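Local coordinates for D-alanyl-lipoteichoic acid synthetase (PDB 3BMA), which probably takes part in D-alanylation of lipoteichoic acid during cell wall biogenesis, as a membrane-associated member of the DltD family, at residues C[90-95]-C[124-129]; C[104-109]-C[276-281]; C[145-150]-C[165-170]; C[149-154]-C[158-163]. The protein carries 1 engineered substitution. All blocks are in the same frame, centred on the assembly; numbering follows the deposited sequence.

How the contacts relate
Contact 2 lies deepest, where strand 101-105 in the middle of the five-stranded parallel sheet meets helix 274-287. Contact 1 sits about 17 Å from it between centres and joins the turn after helix 83-90 to the start of helix 127-136; its segments alternate with those of contact 2 along the chain. Contacts 3 and 4, with centres about 8 Å apart, both pair helix 141-153 with helix 160-167 and fall inside the long chain excursion that contact 2 closes. Asp277, salt-bridged to Arg149, ties that hairpin to helix 274-287, while Phe125 packs on Leu150 and Phe154. The series thus runs outward from the sheet to a helical layer that meets neighbouring subunits.

Contact 1: residues C[90-95]-C[124-129]; sequences MQQMLP and YFNGDQ
Gln92 reaches out of a type I turn, Met90 to Met93, and brings its amide to Asp128 and Gln129 at the start of helix 127-136, its plane well turned from both of theirs. Going along 124-129, Tyr124 comes first: its carbonyl oxygen takes the Gln129 NE2 hydrogen in the carbonyl plane, Gln129 NE2 to Tyr124 O being 2.9 Å. Asn126 is the N-cap. With chi1 at 63° its amide folds back over the helix start, and OD1 accepts from Gln129 N. Asp128 takes the straight bond from Gln92: Gln92 NE2 to Asp128 OD2 is 2.9 Å at 167°, with the oxygen approached from above the carboxylate plane. Gln129 follows, running past the amide so that its CG lies 3.5 Å from Gln92 CD, while its NE2 gives only a weak bond of 3.3 Å to Gln92 OE1. That oxygen has a stronger partner in Lys32 NZ, and Gln92 NE2 also bonds to Lys27 O. Arg29 forms a salt bridge with Asp128 OD2. The buried Gln92 amide therefore has both ends occupied, which fixes its rotation, and the salt bridge from Arg29 probably favours a charged Asp128.

Contact 2: residues C[104-109]-C[276-281]; sequences YVISPQ and NDLQLV
Tyr104, at the end of strand 101-105, points its ring at Val281 and Leu278 on helix 274-287. From CB the ring stands clear of the strand, since CG lies opposite the backbone N (chi1 -163°). Ile106 CG1, two residues on along the same side of the chain, sits at the ring edge in the ring plane. Next out, CE2 comes within 4.2 Å of Leu278 CD1, which approaches obliquely. CE1, on the other flank, is 3.8 Å from Val281 CG1; the CE methyl of Met90, from contact 1, packs on both Tyr104 CE1 and Val281 CG1. The same Val281 CG1 covers one face in a CH-pi contact, 4.1 Å from the centroid of the Tyr104 ring and displaced toward its rim. At the tip, the second valine branch takes over: Val281 CG2 is 3.4 Å from Tyr104 OH, and the hydroxyl finds its polar partner in Ser83 OG on helix 83-90. The same Leu278 CD1 also meets Ile106 CD1 at 4.0 Å, with the two side chains crossing at about a right angle.

Strand 101-105 is the central strand of the parallel sheet, and helix 274-287 directly precedes the neighbouring strand 291-296, after a long, mostly helical excursion, in an alpha/beta arrangement consistent with the SGNH hydrolase clan. The contact rests on van der Waals packing and one CH-pi contact, with no polar bond between the two segments, while the one buried polar atom of the four touching side chains, Tyr104 OH, is satisfied by Ser83.

Contact 3: residues C[145-150]-C[165-170]; sequences YAATRL and KLASKE
Thr148 OG1, hydrogen-bonded to the carbonyl oxygen of Gln144 one turn earlier in its own helix, rests against the methyl of Ala167, with Thr148 OG1 to Ala167 CB 3.9 Å. The torsion, chi1 -53°, sets the hydroxyl beside the backbone N, from where it can reach that carbonyl.

The closest fit belongs to Ala147, whose methyl points into helix 160-167. Its CB is 3.6 Å from Ala167 N, so it sits on the backbone itself, and Ala147 CB also meets Leu166 CB at 3.8 Å. The two alanine methyls, Ala147 CB and Ala167 CB, lie 4.0 Å apart. With side chains this small the helices come very near, the CA atoms of Ala147 and Ala167 being 5.0 Å from each other.

Helix 160-167 stops here in a Schellman motif: Lys169 takes left-handed backbone angles, Glu170 N bonds to Lys165 O at 2.8 Å, and Lys169 N gives Leu166 O a weak bond. Ala167 O accepts from Gln144 NE2, a polar tie between the two helices. On another flank of helix 141-153, Tyr145 OH and Arg149 reach Asp277 of helix 274-287.

The hairpin is thus closed by small apolar groups at near backbone range. Of the two bonds to Gln144, the one from its NE2 to the carbonyl at the helix end bridges the helices, whereas the one to its backbone oxygen satisfies the threonine hydroxyl inside helix 141-153.

Contact 4: residues C[149-154]-C[158-163]; sequences RLLQQF and AMKDLV
Val163 turns its CG1 branch opposite the backbone N (chi1 -178°), and Leu151 sets its CG beside its own N (chi1 -70°); these two rotations bring the branches together inside a helical hairpin, in which the chain turns back and helices 141-153 and 160-167 pack at a marked angle. The side chains slide past each other in opposite directions. Val163 CG1 is 3.8 Å from Leu151 CG and 4.0 Å from Leu151 CD1, and it also reaches Leu150 CB at 4.2 Å, so a single methyl serves both leucines. Leu151 sends its other methyl to Lys160: Leu151 CD2 to Lys160 CG is 4.2 Å, the chains crossing at about a right angle. The aliphatic part of Lys160 does the touching, and its extended chain carries NZ on to Asn156 OD1 and to a salt bridge with Glu171 of the third subunit. Close by, the Phe154 ring leaves helix 141-153 to meet Phe193 edge-to-face on the second subunit, so the hairpin turn also belongs to the assembly. Helix 160-167 starts just after Met159, its N-cap residue, whose carbonyl oxygen takes two backbone donors: Met159 O to Leu162 N is 3.1 Å and to Val163 N 3.2 Å.

Contact 1: residues C[90-95]-C[124-129]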
# COMPACT_ATOMS: atom_id res chain seq x y z
N MET C 90 13.23 -15.26 20.34
CA MET C 90 13.19 -16.43 19.45
C MET C 90 12.57 -16.11 18.09
O MET C 90 13.01 -16.65 17.08
CB MET C 90 12.41 -17.59 20.09
CG MET C 90 13.13 -18.34 21.21
SD MET C 90 12.12 -19.63 21.99
CE MET C 90 12.85 -19.62 23.62
N GLN C 91 11.58 -15.21 18.08
CA GLN C 91 10.87 -14.77 16.86
C GLN C 91 11.78 -14.19 15.77
O GLN C 91 11.41 -14.16 14.60
CB GLN C 91 9.78 -13.75 17.20
CG GLN C 91 8.80 -14.17 18.30
CD GLN C 91 8.09 -15.47 18.01
OE1 GLN C 91 7.54 -15.68 16.93
NE2 GLN C 91 8.09 -16.37 18.99
N GLN C 92 12.97 -13.74 16.18
CA GLN C 92 13.99 -13.22 15.27
C GLN C 92 14.86 -14.32 14.64
O GLN C 92 15.59 -14.05 13.68
CB GLN C 92 14.92 -12.27 16.03
CG GLN C 92 14.28 -11.00 16.55
CD GLN C 92 15.25 -10.23 17.41
OE1 GLN C 92 15.50 -10.59 18.56
NE2 GLN C 92 15.82 -9.17 16.85
N MET C 93 14.79 -15.53 15.18
CA MET C 93 15.72 -16.60 14.79
C MET C 93 15.05 -17.97 14.64
O MET C 93 15.68 -19.00 14.87
CB MET C 93 16.90 -16.67 15.77
CG MET C 93 16.51 -16.72 17.25
SD MET C 93 17.94 -16.95 18.33
CE MET C 93 17.15 -16.85 19.92
N LEU C 94 13.79 -17.96 14.21
CA LEU C 94 13.01 -19.19 13.96
C LEU C 94 13.64 -20.25 13.03
O LEU C 94 13.62 -21.43 13.37
CB LEU C 94 11.57 -18.86 13.53
CG LEU C 94 10.42 -19.00 14.54
CD1 LEU C 94 10.85 -18.71 15.97
CD2 LEU C 94 9.24 -18.14 14.15
N PRO C 95 14.19 -19.84 11.85
CA PRO C 95 14.84 -20.88 11.03
C PRO C 95 16.16 -21.40 11.63
O PRO C 95 16.58 -22.51 11.28
CB PRO C 95 15.12 -20.15 9.70
CG PRO C 95 14.32 -18.89 9.75
CD PRO C 95 14.26 -18.53 11.19
N TYR C 124 15.32 -5.39 26.57
CA TYR C 124 15.64 -6.51 25.68
C TYR C 124 14.61 -6.72 24.57
O TYR C 124 14.80 -7.56 23.69
CB TYR C 124 15.88 -7.80 26.48
CG TYR C 124 16.64 -7.61 27.78
CD1 TYR C 124 17.90 -6.99 27.80
CD2 TYR C 124 16.12 -8.06 28.99
CE1 TYR C 124 18.59 -6.80 28.99
CE2 TYR C 124 16.81 -7.89 30.19
CZ TYR C 124 18.05 -7.26 30.18
OH TYR C 124 18.74 -7.08 31.36
N PHE C 125 13.53 -5.95 24.61
CA PHE C 125 12.50 -5.99 23.58
C PHE C 125 12.67 -4.79 22.65
O PHE C 125 12.56 -3.63 23.08
CB PHE C 125 11.11 -5.99 24.22
CG PHE C 125 9.97 -6.16 23.25
CD1 PHE C 125 9.67 -7.41 22.73
CD2 PHE C 125 9.19 -5.08 22.88
CE1 PHE C 125 8.62 -7.58 21.84
CE2 PHE C 125 8.13 -5.23 21.99
CZ PHE C 125 7.84 -6.48 21.47
N ASN C 126 12.98 -5.05 21.38
CA ASN C 126 13.05 -4.00 20.37
C ASN C 126 11.89 -4.08 19.38
O ASN C 126 11.05 -4.97 19.48
CB ASN C 126 14.42 -3.99 19.66
CG ASN C 126 14.70 -5.27 18.87
OD1 ASN C 126 13.83 -6.11 18.66
ND2 ASN C 126 15.94 -5.41 18.42
N GLY C 127 11.86 -3.15 18.42
CA GLY C 127 10.85 -3.13 17.36
C GLY C 127 10.94 -4.24 16.34
O GLY C 127 9.95 -4.59 15.70
N ASP C 128 12.14 -4.80 16.19
CA ASP C 128 12.35 -5.95 15.30
C ASP C 128 11.66 -7.19 15.87
O ASP C 128 11.14 -8.01 15.11
CB ASP C 128 13.84 -6.19 15.07
CG ASP C 128 14.11 -7.34 14.10
OD1 ASP C 128 13.34 -7.54 13.14
OD2 ASP C 128 15.11 -8.04 14.32
N GLN C 129 11.63 -7.31 17.20
CA GLN C 129 10.92 -8.40 17.89
C GLN C 129 9.40 -8.25 17.79
O GLN C 129 8.69 -9.25 17.69
CB GLN C 129 11.33 -8.47 19.35
CG GLN C 129 12.66 -9.16 19.58
CD GLN C 129 13.17 -8.98 20.99
OE1 GLN C 129 12.40 -8.98 21.95
NE2 GLN C 129 14.49 -8.84 21.13

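Contact 2: residues C[104-109]-C[276-281]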
# COMPACT_ATOMS: atom_id res chain seq x y z
N TYR C 104 18.05 -24.45 28.06
CA TYR C 104 17.12 -23.48 28.64
C TYR C 104 17.11 -23.58 30.16
O TYR C 104 16.59 -24.54 30.72
CB TYR C 104 15.71 -23.70 28.06
CG TYR C 104 14.78 -22.53 28.28
CD1 TYR C 104 14.74 -21.48 27.37
CD2 TYR C 104 13.94 -22.48 29.39
CE1 TYR C 104 13.89 -20.40 27.56
CE2 TYR C 104 13.09 -21.40 29.59
CZ TYR C 104 13.07 -20.37 28.66
OH TYR C 104 12.23 -19.30 28.86
N VAL C 105 17.68 -22.58 30.82
CA VAL C 105 17.63 -22.47 32.28
C VAL C 105 16.22 -22.09 32.73
O VAL C 105 15.61 -21.20 32.14
CB VAL C 105 18.67 -21.44 32.78
CG1 VAL C 105 18.46 -21.10 34.26
CG2 VAL C 105 20.07 -21.96 32.55
N ILE C 106 15.69 -22.79 33.73
CA ILE C 106 14.42 -22.41 34.36
C ILE C 106 14.65 -22.24 35.85
O ILE C 106 14.67 -23.22 36.61
CB ILE C 106 13.30 -23.46 34.17
CG1 ILE C 106 13.13 -23.86 32.71
CG2 ILE C 106 11.98 -22.93 34.70
CD1 ILE C 106 12.09 -24.94 32.52
N SER C 107 14.83 -20.99 36.28
CA SER C 107 15.05 -20.71 37.70
C SER C 107 13.71 -20.55 38.40
O SER C 107 12.88 -19.75 37.97
CB SER C 107 15.92 -19.47 37.88
OG SER C 107 16.19 -19.25 39.24
N PRO C 108 13.48 -21.33 39.48
CA PRO C 108 12.26 -21.25 40.28
C PRO C 108 12.00 -19.88 40.93
O PRO C 108 10.85 -19.58 41.26
CB PRO C 108 12.46 -22.33 41.34
CG PRO C 108 13.43 -23.28 40.72
CD PRO C 108 14.36 -22.41 39.96
N GLN C 109 13.03 -19.07 41.10
CA GLN C 109 12.86 -17.73 41.67
C GLN C 109 12.28 -16.71 40.68
O GLN C 109 11.86 -15.63 41.10
CB GLN C 109 14.15 -17.23 42.35
CG GLN C 109 15.30 -16.87 41.41
CD GLN C 109 15.44 -15.38 41.17
OE1 GLN C 109 15.56 -14.94 40.03
NE2 GLN C 109 15.44 -14.60 42.25
N ASN C 276 2.58 -19.32 32.84
CA ASN C 276 1.94 -19.10 31.55
C ASN C 276 2.93 -18.58 30.50
O ASN C 276 2.78 -18.87 29.32
CB ASN C 276 0.75 -18.15 31.64
CG ASN C 276 -0.26 -18.54 32.71
OD1 ASN C 276 -0.83 -17.66 33.36
ND2 ASN C 276 -0.50 -19.83 32.88
N ASP C 277 3.93 -17.82 30.95
CA ASP C 277 4.98 -17.31 30.06
C ASP C 277 5.86 -18.44 29.56
O ASP C 277 6.32 -18.42 28.42
CB ASP C 277 5.86 -16.25 30.75
CG ASP C 277 5.13 -14.93 31.00
OD1 ASP C 277 3.98 -14.75 30.54
OD2 ASP C 277 5.73 -14.06 31.68
N LEU C 278 6.10 -19.43 30.43
CA LEU C 278 6.88 -20.63 30.09
C LEU C 278 6.21 -21.44 28.99
O LEU C 278 6.87 -21.98 28.12
CB LEU C 278 7.13 -21.50 31.34
CG LEU C 278 7.80 -22.87 31.19
CD1 LEU C 278 9.27 -22.75 30.79
CD2 LEU C 278 7.66 -23.67 32.48
N GLN C 279 4.88 -21.48 29.03
CA GLN C 279 4.08 -22.16 28.01
C GLN C 279 4.24 -21.56 26.60
O GLN C 279 4.02 -22.26 25.61
CB GLN C 279 2.61 -22.20 28.44
CG GLN C 279 1.73 -23.18 27.66
CD GLN C 279 2.27 -24.61 27.63
OE1 GLN C 279 2.92 -25.07 28.57
NE2 GLN C 279 1.98 -25.31 26.55
N LEU C 280 4.61 -20.29 26.50
CA LEU C 280 4.91 -19.67 25.21
C LEU C 280 6.17 -20.26 24.60
O LEU C 280 6.18 -20.62 23.43
CB LEU C 280 5.09 -18.16 25.36
CG LEU C 280 3.82 -17.34 25.62
CD1 LEU C 280 4.18 -15.93 25.97
CD2 LEU C 280 2.93 -17.37 24.40
N VAL C 281 7.21 -20.36 25.42
CA VAL C 281 8.49 -20.95 25.03
C VAL C 281 8.32 -22.41 24.58
O VAL C 281 8.76 -22.78 23.49
CB VAL C 281 9.51 -20.82 26.18
CG1 VAL C 281 10.69 -21.76 26.01
CG2 VAL C 281 9.99 -19.38 26.30

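Contact 3: residues C[145-150]-C[165-170]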
# COMPACT_ATOMS: atom_id res chain seq x y z
N TYR C 145 -2.24 -14.90 23.96
CA TYR C 145 -1.67 -14.71 25.29
C TYR C 145 -0.51 -13.71 25.28
O TYR C 145 -0.42 -12.85 26.16
CB TYR C 145 -1.25 -16.05 25.94
CG TYR C 145 -0.55 -15.85 27.26
CD1 TYR C 145 -1.27 -15.53 28.41
CD2 TYR C 145 0.84 -15.92 27.35
CE1 TYR C 145 -0.63 -15.31 29.62
CE2 TYR C 145 1.49 -15.70 28.55
CZ TYR C 145 0.75 -15.40 29.67
OH TYR C 145 1.41 -15.17 30.86
N ALA C 146 0.38 -13.84 24.30
CA ALA C 146 1.58 -13.00 24.22
C ALA C 146 1.25 -11.55 23.89
O ALA C 146 1.96 -10.64 24.32
CB ALA C 146 2.56 -13.57 23.20
N ALA C 147 0.17 -11.34 23.13
CA ALA C 147 -0.33 -10.00 22.83
C ALA C 147 -0.87 -9.35 24.09
O ALA C 147 -0.66 -8.15 24.30
CB ALA C 147 -1.42 -10.07 21.77
N THR C 148 -1.57 -10.14 24.90
CA THR C 148 -2.13 -9.70 26.17
C THR C 148 -1.02 -9.26 27.12
O THR C 148 -1.12 -8.21 27.75
CB THR C 148 -2.97 -10.83 26.83
OG1 THR C 148 -3.94 -11.31 25.89
CG2 THR C 148 -3.68 -10.35 28.08
N ARG C 149 0.04 -10.05 27.20
CA ARG C 149 1.20 -9.72 28.03
C ARG C 149 1.93 -8.47 27.55
O ARG C 149 2.47 -7.73 28.37
CB ARG C 149 2.17 -10.90 28.11
CG ARG C 149 1.63 -12.08 28.87
CD ARG C 149 1.52 -11.79 30.35
NE ARG C 149 2.74 -12.14 31.07
CZ ARG C 149 3.01 -11.74 32.31
NH1 ARG C 149 2.15 -10.98 32.98
NH2 ARG C 149 4.14 -12.11 32.89
N LEU C 150 1.91 -8.23 26.24
CA LEU C 150 2.52 -7.03 25.65
C LEU C 150 1.78 -5.75 26.02
O LEU C 150 2.40 -4.74 26.35
CB LEU C 150 2.65 -7.16 24.13
CG LEU C 150 4.02 -7.51 23.55
CD1 LEU C 150 3.93 -7.55 22.04
CD2 LEU C 150 5.08 -6.53 23.99
N LYS C 165 -5.98 -6.52 18.46
CA LYS C 165 -6.73 -7.49 17.64
C LYS C 165 -6.34 -8.93 17.98
O LYS C 165 -7.20 -9.80 18.10
CB LYS C 165 -6.52 -7.24 16.15
CG LYS C 165 -7.43 -6.18 15.56
CD LYS C 165 -7.44 -6.22 14.04
CE LYS C 165 -8.42 -5.20 13.46
NZ LYS C 165 -8.57 -5.31 11.98
N LEU C 166 -5.03 -9.16 18.13
CA LEU C 166 -4.52 -10.46 18.53
C LEU C 166 -4.92 -10.84 19.95
O LEU C 166 -5.25 -12.00 20.21
CB LEU C 166 -2.99 -10.51 18.38
CG LEU C 166 -2.39 -10.50 16.98
CD1 LEU C 166 -0.90 -10.73 17.07
CD2 LEU C 166 -3.03 -11.56 16.09
N ALA C 167 -4.92 -9.86 20.85
CA ALA C 167 -5.31 -10.06 22.24
C ALA C 167 -6.80 -10.39 22.40
O ALA C 167 -7.18 -11.15 23.30
CB ALA C 167 -4.96 -8.84 23.07
N SER C 168 -7.64 -9.84 21.52
CA SER C 168 -9.08 -10.03 21.59
C SER C 168 -9.61 -11.17 20.72
O SER C 168 -10.81 -11.26 20.48
CB SER C 168 -9.80 -8.73 21.21
OG SER C 168 -9.49 -7.69 22.13
N LYS C 169 -8.70 -12.04 20.27
CA LYS C 169 -9.00 -13.17 19.36
C LYS C 169 -9.59 -12.75 18.00
O LYS C 169 -10.17 -13.58 17.28
CB LYS C 169 -9.88 -14.24 20.03
CG LYS C 169 -9.15 -15.19 20.97
CD LYS C 169 -8.52 -16.37 20.22
CE LYS C 169 -8.01 -17.43 21.19
NZ LYS C 169 -7.49 -18.63 20.49
N GLU C 170 -9.45 -11.47 17.65
CA GLU C 170 -9.95 -10.95 16.38
C GLU C 170 -8.99 -11.31 15.26
O GLU C 170 -7.77 -11.35 15.45
CB GLU C 170 -10.11 -9.43 16.43
CG GLU C 170 -11.28 -8.94 17.26
CD GLU C 170 -11.33 -7.42 17.34
OE1 GLU C 170 -11.12 -6.75 16.31
OE2 GLU C 170 -11.58 -6.90 18.45

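Contact 4: residues C[149-154]-C[158-163]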
# COMPACT_ATOMS: atom_id res chain seq x y z
N ARG C 149 0.04 -10.05 27.20
CA ARG C 149 1.20 -9.72 28.03
C ARG C 149 1.93 -8.47 27.55
O ARG C 149 2.47 -7.73 28.37
CB ARG C 149 2.17 -10.90 28.11
CG ARG C 149 1.63 -12.08 28.87
CD ARG C 149 1.52 -11.79 30.35
NE ARG C 149 2.74 -12.14 31.07
CZ ARG C 149 3.01 -11.74 32.31
NH1 ARG C 149 2.15 -10.98 32.98
NH2 ARG C 149 4.14 -12.11 32.89
N LEU C 150 1.91 -8.23 26.24
CA LEU C 150 2.52 -7.03 25.65
C LEU C 150 1.78 -5.75 26.02
O LEU C 150 2.40 -4.74 26.35
CB LEU C 150 2.65 -7.16 24.13
CG LEU C 150 4.02 -7.51 23.55
CD1 LEU C 150 3.93 -7.55 22.04
CD2 LEU C 150 5.08 -6.53 23.99
N LEU C 151 0.45 -5.80 25.98
CA LEU C 151 -0.40 -4.66 26.34
C LEU C 151 -0.42 -4.38 27.84
O LEU C 151 -0.75 -3.27 28.26
CB LEU C 151 -1.82 -4.85 25.81
CG LEU C 151 -2.01 -4.76 24.29
CD1 LEU C 151 -3.28 -5.46 23.88
CD2 LEU C 151 -2.02 -3.32 23.81
N GLN C 152 -0.08 -5.39 28.65
CA GLN C 152 0.12 -5.19 30.08
C GLN C 152 1.44 -4.46 30.31
O GLN C 152 1.52 -3.57 31.17
CB GLN C 152 0.13 -6.53 30.81
CG GLN C 152 -1.25 -7.09 31.12
CD GLN C 152 -1.21 -8.54 31.59
OE1 GLN C 152 -0.16 -9.05 31.99
NE2 GLN C 152 -2.36 -9.20 31.55
N GLN C 153 2.46 -4.83 29.54
CA GLN C 153 3.80 -4.26 29.63
C GLN C 153 3.84 -2.85 29.04
O GLN C 153 4.28 -1.92 29.71
CB GLN C 153 4.80 -5.17 28.89
CG GLN C 153 6.19 -4.58 28.71
CD GLN C 153 7.02 -4.60 29.98
OE1 GLN C 153 6.83 -5.45 30.84
NE2 GLN C 153 7.95 -3.67 30.09
N PHE C 154 3.41 -2.72 27.80
CA PHE C 154 3.34 -1.43 27.13
C PHE C 154 1.89 -1.13 26.75
O PHE C 154 1.46 -1.51 25.65
CB PHE C 154 4.17 -1.42 25.84
CG PHE C 154 5.58 -1.90 26.00
CD1 PHE C 154 6.02 -3.04 25.32
CD2 PHE C 154 6.50 -1.18 26.76
CE1 PHE C 154 7.33 -3.47 25.43
CE2 PHE C 154 7.82 -1.61 26.87
CZ PHE C 154 8.24 -2.76 26.21
N ALA C 158 3.72 0.40 20.22
CA ALA C 158 3.72 0.63 18.78
C ALA C 158 2.88 -0.45 18.10
O ALA C 158 2.91 -1.61 18.52
CB ALA C 158 5.13 0.63 18.24
N MET C 159 2.13 -0.04 17.07
CA MET C 159 1.15 -0.90 16.38
C MET C 159 0.13 -1.51 17.35
O MET C 159 -0.17 -2.71 17.29
CB MET C 159 1.83 -1.95 15.51
CG MET C 159 2.54 -1.37 14.29
SD MET C 159 3.67 -2.53 13.53
CE MET C 159 4.96 -2.59 14.76
N LYS C 160 -0.39 -0.65 18.23
CA LYS C 160 -1.36 -1.00 19.27
C LYS C 160 -2.64 -1.64 18.70
O LYS C 160 -3.20 -2.55 19.32
CB LYS C 160 -1.71 0.25 20.08
CG LYS C 160 -2.48 0.01 21.37
CD LYS C 160 -2.64 1.31 22.15
CE LYS C 160 -3.81 1.25 23.13
NZ LYS C 160 -3.95 2.51 23.91
N ASP C 161 -3.07 -1.18 17.53
CA ASP C 161 -4.25 -1.71 16.85
C ASP C 161 -4.11 -3.19 16.47
O ASP C 161 -5.08 -3.95 16.53
CB ASP C 161 -4.58 -0.86 15.60
CG ASP C 161 -3.45 -0.87 14.56
OD1 ASP C 161 -3.67 -1.41 13.46
OD2 ASP C 161 -2.35 -0.36 14.85
N LEU C 162 -2.90 -3.58 16.10
CA LEU C 162 -2.61 -4.93 15.63
C LEU C 162 -2.45 -5.90 16.80
O LEU C 162 -2.89 -7.04 16.72
CB LEU C 162 -1.35 -4.93 14.75
CG LEU C 162 -1.43 -4.12 13.45
CD1 LEU C 162 -0.06 -3.89 12.84
CD2 LEU C 162 -2.34 -4.78 12.46
N VAL C 163 -1.83 -5.41 17.87
CA VAL C 163 -1.64 -6.18 19.11
C VAL C 163 -2.98 -6.41 19.84
O VAL C 163 -3.24 -7.52 20.32
CB VAL C 163 -0.57 -5.51 20.03
CG1 VAL C 163 -0.34 -6.33 21.28
CG2 VAL C 163 0.75 -5.35 19.28